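Side-chain contact in ethylbenzene dehydrogenase alpha-subunit (Aromatoleum aromaticum, PDB 2IVF), which belongs to the molybdopterin oxidoreductase family and carries an iron/sulfur cluster, a molybdenum atom and the ligands MGD and MD1: residues A[176-181]-A[708-713]. Sequence-based numbering, arbitrary orientation.
Sequences DSFEAQ and TEFNDH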
loop_
_atom_site.group_PDB
_atom_site.type_symbol
_atom_site.label_atom_id
_atom_site.label_comp_id
_atom_site.label_asym_id
_atom_site.label_seq_id
_atom_site.Cartn_x
_atom_site.Cartn_y
_atom_site.Cartn_z
ATOM N N ASP A 176 -12.067 36.865 -15.471
ATOM C CA ASP A 176 -13.082 36.779 -16.550
ATOM C C ASP A 176 -14.419 36.222 -15.999
ATOM O O ASP A 176 -15.497 36.742 -16.232
ATOM C CB ASP A 176 -12.580 35.831 -17.645
ATOM C CG ASP A 176 -11.478 36.435 -18.510
ATOM O OD1 ASP A 176 -11.271 37.644 -18.504
ATOM O OD2 ASP A 176 -10.801 35.651 -19.198
ATOM N N SER A 177 -14.324 35.155 -15.221
ATOM C CA SER A 177 -15.541 34.484 -14.734
ATOM C C SER A 177 -16.245 35.290 -13.639
ATOM O O SER A 177 -17.478 35.401 -13.608
ATOM C CB SER A 177 -15.201 33.093 -14.267
ATOM O OG SER A 177 -16.346 32.483 -13.696
ATOM N N PHE A 178 -15.456 35.903 -12.759
ATOM C CA PHE A 178 -16.014 36.784 -11.730
ATOM C C PHE A 178 -16.727 37.981 -12.346
ATOM O O PHE A 178 -17.791 38.345 -11.894
ATOM C CB PHE A 178 -14.932 37.260 -10.770
ATOM C CG PHE A 178 -14.468 36.194 -9.799
ATOM C CD1 PHE A 178 -14.730 34.831 -10.025
ATOM C CD2 PHE A 178 -13.748 36.552 -8.685
ATOM C CE1 PHE A 178 -14.290 33.847 -9.148
ATOM C CE2 PHE A 178 -13.313 35.602 -7.787
ATOM C CZ PHE A 178 -13.570 34.225 -8.023
ATOM N N GLU A 179 -16.139 38.580 -13.373
ATOM C CA GLU A 179 -16.795 39.685 -14.073
ATOM C C GLU A 179 -18.077 39.234 -14.766
ATOM O O GLU A 179 -19.076 39.937 -14.734
ATOM C CB GLU A 179 -15.838 40.301 -15.091
ATOM C CG GLU A 179 -14.688 41.034 -14.449
ATOM C CD GLU A 179 -15.135 42.300 -13.765
ATOM O OE1 GLU A 179 -15.833 43.087 -14.429
ATOM O OE2 GLU A 179 -14.781 42.495 -12.575
ATOM N N ALA A 180 -18.044 38.080 -15.407
ATOM C CA ALA A 180 -19.221 37.566 -16.105
ATOM C C ALA A 180 -20.393 37.169 -15.176
ATOM O O ALA A 180 -21.539 37.406 -15.506
ATOM C CB ALA A 180 -18.832 36.375 -16.992
ATOM N N GLN A 181 -20.110 36.625 -14.007
ATOM C CA GLN A 181 -21.153 35.967 -13.213
ATOM C C GLN A 181 -20.922 35.862 -11.701
ATOM O O GLN A 181 -21.609 35.085 -11.025
ATOM C CB GLN A 181 -21.344 34.546 -13.737
ATOM C CG GLN A 181 -20.153 33.620 -13.514
ATOM C CD GLN A 181 -20.436 32.216 -13.946
ATOM O OE1 GLN A 181 -21.593 31.849 -14.159
ATOM N NE2 GLN A 181 -19.378 31.396 -14.072
ATOM N N THR A 708 -11.858 46.540 -10.259
ATOM C CA THR A 708 -11.700 46.747 -8.798
ATOM C C THR A 708 -12.415 45.716 -7.906
ATOM O O THR A 708 -11.842 45.244 -6.917
ATOM C CB THR A 708 -12.153 48.155 -8.366
ATOM O OG1 THR A 708 -13.525 48.373 -8.758
ATOM C CG2 THR A 708 -11.266 49.222 -9.018
ATOM N N GLU A 709 -13.654 45.379 -8.257
ATOM C CA GLU A 709 -14.504 44.567 -7.406
ATOM C C GLU A 709 -15.172 43.462 -8.186
ATOM O O GLU A 709 -15.465 43.638 -9.367
ATOM C CB GLU A 709 -15.596 45.440 -6.814
ATOM C CG GLU A 709 -15.169 46.248 -5.632
ATOM C CD GLU A 709 -16.251 47.213 -5.201
ATOM O OE1 GLU A 709 -16.926 47.756 -6.093
ATOM O OE2 GLU A 709 -16.422 47.422 -3.973
ATOM N N PHE A 710 -15.432 42.344 -7.507
ATOM C CA PHE A 710 -16.297 41.290 -8.016
ATOM C C PHE A 710 -17.386 41.014 -6.992
ATOM O O PHE A 710 -17.209 41.319 -5.814
ATOM C CB PHE A 710 -15.501 40.017 -8.289
ATOM C CG PHE A 710 -14.809 39.457 -7.082
ATOM C CD1 PHE A 710 -13.583 39.947 -6.689
ATOM C CD2 PHE A 710 -15.382 38.422 -6.345
ATOM C CE1 PHE A 710 -12.932 39.426 -5.592
ATOM C CE2 PHE A 710 -14.730 37.886 -5.235
ATOM C CZ PHE A 710 -13.508 38.384 -4.859
ATOM N N ASN A 711 -18.501 40.443 -7.446
ATOM C CA ASN A 711 -19.616 40.056 -6.570
ATOM C C ASN A 711 -19.468 38.660 -6.017
ATOM O O ASN A 711 -19.246 37.712 -6.776
ATOM C CB ASN A 711 -20.939 40.042 -7.327
ATOM C CG ASN A 711 -21.488 41.416 -7.578
ATOM O OD1 ASN A 711 -20.786 42.419 -7.476
ATOM N ND2 ASN A 711 -22.758 41.470 -7.917
ATOM N N ASP A 712 -19.650 38.496 -4.715
ATOM C CA ASP A 712 -19.667 37.146 -4.136
ATOM C C ASP A 712 -21.032 36.515 -4.410
ATOM O O ASP A 712 -21.853 37.119 -5.099
ATOM C CB ASP A 712 -19.296 37.166 -2.645
ATOM C CG ASP A 712 -20.338 37.822 -1.789
ATOM O OD1 ASP A 712 -21.437 38.101 -2.299
ATOM O OD2 ASP A 712 -20.039 38.068 -0.610
ATOM N N HIS A 713 -21.291 35.307 -3.918
ATOM C CA HIS A 713 -22.547 34.653 -4.292
ATOM C C HIS A 713 -23.800 35.336 -3.725
ATOM O O HIS A 713 -24.878 35.142 -4.261
ATOM C CB HIS A 713 -22.561 33.152 -4.017
ATOM C CG HIS A 713 -22.778 32.775 -2.587
ATOM N ND1 HIS A 713 -21.830 32.981 -1.606
ATOM C CD2 HIS A 713 -23.804 32.127 -1.987
ATOM C CE1 HIS A 713 -22.277 32.499 -0.457
ATOM N NE2 HIS A 713 -23.468 31.968 -0.663
HETATM O O HOH W 1 -18.683 40.190 -10.327
#
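One water joins F178 to N711 across the contact. It donates to the carbonyl O of F178 at 2.6 Å. It accepts from the backbone N of N711 at 2.9 Å. No direct hydrogen bond links 176-181 to 708-713; a water bridges them instead.

The apolar part is the pair F178 and F710. Both side chains point the same way and lie side by side. The CB atoms of F178 and F710 are 3.8 Å apart, so the two side chains start next to each other. CD2 of F178 sits over one face of the F710 ring, offset toward its rim, and comes within 3.4 Å of F710 CD2. The ring planes meet at 42°, an oblique pairing. The centroids of the two rings are 4.7 Å apart. F710 has CG between its backbone N and carbonyl carbon (chi1 60°), which lays the ring next to the helix. Y720 meets both phenylalanines, and its ring is also tilted against that of F710.

E179 starts away from the strand, but its chain bends back at chi2 (-70°). OE2 then lies 3.5 Å from the carbonyl O of E709. Both are acceptors, so this is proximity without a bond; OE2 is hydrogen-bonded instead to the hydroxyl of Y720.

The contact is peripheral packing. It packs the last turns of helix 163-181 against strand 709-711, which pairs antiparallel with 717-719 in a two-stranded hairpin.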